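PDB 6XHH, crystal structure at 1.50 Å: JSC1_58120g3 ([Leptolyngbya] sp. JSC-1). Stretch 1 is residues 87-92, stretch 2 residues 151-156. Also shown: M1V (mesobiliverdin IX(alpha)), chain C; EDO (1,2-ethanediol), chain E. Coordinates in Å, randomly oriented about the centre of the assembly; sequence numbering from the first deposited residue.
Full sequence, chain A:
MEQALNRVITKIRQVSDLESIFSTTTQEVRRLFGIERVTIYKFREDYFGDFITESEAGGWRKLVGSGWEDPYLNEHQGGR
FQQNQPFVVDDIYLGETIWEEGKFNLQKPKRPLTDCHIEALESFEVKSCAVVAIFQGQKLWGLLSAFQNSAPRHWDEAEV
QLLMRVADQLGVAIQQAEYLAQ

Stretch 1, residues 87-92: FVVDDI
Stretch 2 (151-156) APRHWD

A short strand and the corner that follows it are pinned to an irregular loop by a polar contact centred on Asp90, with a smaller apolar patch beside it. The segments run roughly antiparallel (156° between end-to-end directions), with CA of Asp90 4.8 Å from CA of His154 and CA of Asp91 4.7 Å from CA of Pro152. Residues 87-89 are extended (phi/psi near -130/110); Asp90 turns the corner at -60/-42. The loop is extended without regular structure, from Pro152 (-61/160) to Trp155 (-102/126).

Asp90, rotamer m with chi2 7°, suits the corner because its short carboxylate presents two acceptors to the loop: OD1 receives Trp155 N (3.1 Å) and OD2 receives His154 ND1 (2.8 Å), both nearly linear. His154 adopts t with chi2 60°, meeting OD2 at its ring edge. The Asp90 backbone contributes too, O accepting Arg153 N at 3.1 Å and CA approaching Arg153 O at 3.1 Å in a CA-H...O contact. A water donates to Asp90 OD1 and Trp155 O, 2.8 Å each.

Buried Trp155 (m, chi2 101°) points toward the strand, combining apolar bulk with a donor: NE1 bonds Val89 O at 3.2 Å, bent to 135°, while CB packs 3.7 Å from CG1 of Val88 (t). At the exposed margin, Pro152 CG lies 3.5 Å from Asp91 OD2.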

# COMPACT_ATOMS: atom_id res chain seq x y z
N PHE A 87 2.98 7.34 0.12
CA PHE A 87 2.05 8.17 -0.63
C PHE A 87 0.70 8.12 0.07
O PHE A 87 0.08 7.05 0.16
CB PHE A 87 1.94 7.67 -2.07
CG PHE A 87 1.20 8.59 -2.99
CD1 PHE A 87 1.68 9.86 -3.25
CD2 PHE A 87 0.03 8.18 -3.60
CE1 PHE A 87 1.00 10.71 -4.10
CE2 PHE A 87 -0.65 9.03 -4.45
CZ PHE A 87 -0.16 10.29 -4.71
N VAL A 88 0.24 9.27 0.57
CA VAL A 88 -0.86 9.34 1.53
C VAL A 88 -1.91 10.30 0.98
O VAL A 88 -1.65 11.50 0.87
CB VAL A 88 -0.38 9.81 2.91
CG1 VAL A 88 -1.53 9.79 3.90
CG2 VAL A 88 0.81 8.96 3.39
N VAL A 89 -3.09 9.79 0.64
CA VAL A 89 -4.14 10.58 -0.02
C VAL A 89 -5.48 10.32 0.66
O VAL A 89 -6.11 9.28 0.43
CB VAL A 89 -4.21 10.28 -1.51
CG1 VAL A 89 -5.32 11.11 -2.17
CG2 VAL A 89 -2.85 10.53 -2.17
N ASP A 90 -5.93 11.27 1.50
CA ASP A 90 -7.24 11.13 2.13
C ASP A 90 -8.35 11.04 1.08
O ASP A 90 -9.28 10.24 1.22
CB ASP A 90 -7.54 12.32 3.04
CG ASP A 90 -6.70 12.33 4.29
OD1 ASP A 90 -5.78 11.49 4.40
OD2 ASP A 90 -6.99 13.16 5.17
N ASP A 91 -8.26 11.87 0.05
CA ASP A 91 -9.34 12.09 -0.91
C ASP A 91 -8.66 12.28 -2.26
O ASP A 91 -7.95 13.27 -2.44
CB ASP A 91 -10.15 13.32 -0.50
CG ASP A 91 -11.34 13.60 -1.41
OD1 ASP A 91 -11.32 13.21 -2.58
OD2 ASP A 91 -12.28 14.26 -0.92
N ILE A 92 -8.86 11.36 -3.21
CA ILE A 92 -8.14 11.43 -4.48
C ILE A 92 -8.45 12.71 -5.25
O ILE A 92 -7.70 13.07 -6.18
CB ILE A 92 -8.42 10.20 -5.37
CG1 ILE A 92 -9.87 10.15 -5.85
CG2 ILE A 92 -7.97 8.91 -4.68
CD1 ILE A 92 -10.09 9.13 -6.98
N ALA A 151 -15.76 6.26 -0.12
CA ALA A 151 -15.70 7.57 0.51
C ALA A 151 -14.23 7.91 0.75
O ALA A 151 -13.40 7.01 0.82
CB ALA A 151 -16.47 7.59 1.83
N PRO A 152 -13.91 9.20 0.90
CA PRO A 152 -12.60 9.57 1.45
C PRO A 152 -12.43 9.02 2.85
O PRO A 152 -13.39 8.71 3.56
CB PRO A 152 -12.64 11.11 1.46
CG PRO A 152 -13.76 11.48 0.54
CD PRO A 152 -14.74 10.37 0.60
N ARG A 153 -11.17 8.94 3.28
CA ARG A 153 -10.88 8.53 4.64
C ARG A 153 -9.59 9.22 5.04
O ARG A 153 -8.66 9.30 4.25
CB ARG A 153 -10.71 7.02 4.76
CG ARG A 153 -10.47 6.55 6.18
CD ARG A 153 -9.64 5.31 6.13
NE ARG A 153 -9.61 4.53 7.37
CZ ARG A 153 -8.69 4.64 8.31
NH1 ARG A 153 -7.75 5.56 8.22
NH2 ARG A 153 -8.73 3.83 9.36
N HIS A 154 -9.57 9.74 6.27
CA HIS A 154 -8.39 10.43 6.76
C HIS A 154 -7.35 9.42 7.23
O HIS A 154 -7.67 8.52 8.01
CB HIS A 154 -8.77 11.36 7.91
CG HIS A 154 -7.60 11.95 8.61
ND1 HIS A 154 -6.67 12.74 7.97
CD2 HIS A 154 -7.22 11.90 9.90
CE1 HIS A 154 -5.75 13.13 8.84
NE2 HIS A 154 -6.06 12.63 10.02
N TRP A 155 -6.12 9.56 6.75
CA TRP A 155 -5.00 8.74 7.20
C TRP A 155 -4.15 9.53 8.18
O TRP A 155 -3.72 10.64 7.87
CB TRP A 155 -4.13 8.28 6.02
CG TRP A 155 -4.90 7.64 4.89
CD1 TRP A 155 -5.27 8.24 3.71
CD2 TRP A 155 -5.43 6.31 4.85
NE1 TRP A 155 -5.99 7.35 2.93
CE2 TRP A 155 -6.10 6.16 3.61
CE3 TRP A 155 -5.41 5.23 5.74
CZ2 TRP A 155 -6.74 4.96 3.23
CZ3 TRP A 155 -6.04 4.03 5.35
CH2 TRP A 155 -6.69 3.92 4.10
N ASP A 156 -3.90 8.98 9.37
CA ASP A 156 -2.98 9.67 10.27
C ASP A 156 -1.59 9.03 10.20
O ASP A 156 -1.41 7.94 9.65
CB ASP A 156 -3.51 9.73 11.71
CG ASP A 156 -3.68 8.37 12.36
OD1 ASP A 156 -2.82 7.48 12.20
OD2 ASP A 156 -4.67 8.22 13.12
OA M1V C . -1.81 5.10 -14.53
C1A M1V C . -1.42 6.24 -14.76
NA M1V C . -0.71 6.97 -13.89
C2A M1V C . -1.62 6.95 -15.95
CMA M1V C . -2.38 6.46 -17.17
C3A M1V C . -1.02 8.20 -15.82
CAA M1V C . -0.98 9.30 -16.81
CBA M1V C . 0.45 9.64 -17.25
C4A M1V C . -0.42 8.22 -14.47
CHA M1V C . 0.29 9.27 -13.95
C1B M1V C . 0.95 9.43 -12.65
C2B M1V C . 1.58 10.64 -12.28
CMB M1V C . 1.66 11.89 -13.13
C3B M1V C . 2.09 10.48 -11.03
CAB M1V C . 2.85 11.52 -10.22
CBB M1V C . 1.97 12.05 -9.09
CGB M1V C . 0.83 12.89 -9.65
O2B M1V C . 1.08 13.99 -10.20
O1B M1V C . -0.35 12.50 -9.57
NB M1V C . 1.08 8.56 -11.63
C4B M1V C . 1.77 9.15 -10.63
CHB M1V C . 2.17 8.64 -9.39
C1C M1V C . 1.81 7.47 -8.70
C2C M1V C . 2.07 7.29 -7.33
CAC M1V C . 2.82 8.28 -6.46
CBC M1V C . 4.31 7.98 -6.77
CGC M1V C . 5.30 9.08 -6.40
O2C M1V C . 4.90 10.13 -5.86
O1C M1V C . 6.52 8.95 -6.65
C3C M1V C . 1.60 6.03 -6.98
CMC M1V C . 1.67 5.44 -5.60
NC M1V C . 1.17 6.34 -9.17
C4C M1V C . 1.02 5.46 -8.13
CHC M1V C . 0.40 4.19 -8.37
C1D M1V C . -0.02 3.22 -7.50
C2D M1V C . 0.13 1.82 -7.69
CMD M1V C . 0.82 1.16 -8.86
ND M1V C . -0.72 3.43 -6.32
C4D M1V C . -0.98 2.22 -5.77
OD M1V C . -1.60 2.09 -4.71
C3D M1V C . -0.45 1.20 -6.62
CAD M1V C . -0.49 -0.28 -6.38
CBD M1V C . -1.88 -0.80 -6.68
C1 EDO E . -12.88 4.43 8.67
O1 EDO E . -12.24 3.18 8.34
C2 EDO E . -14.38 4.34 8.40
O2 EDO E . -14.87 3.10 8.94
O HOH W 1 -3.61 12.54 5.86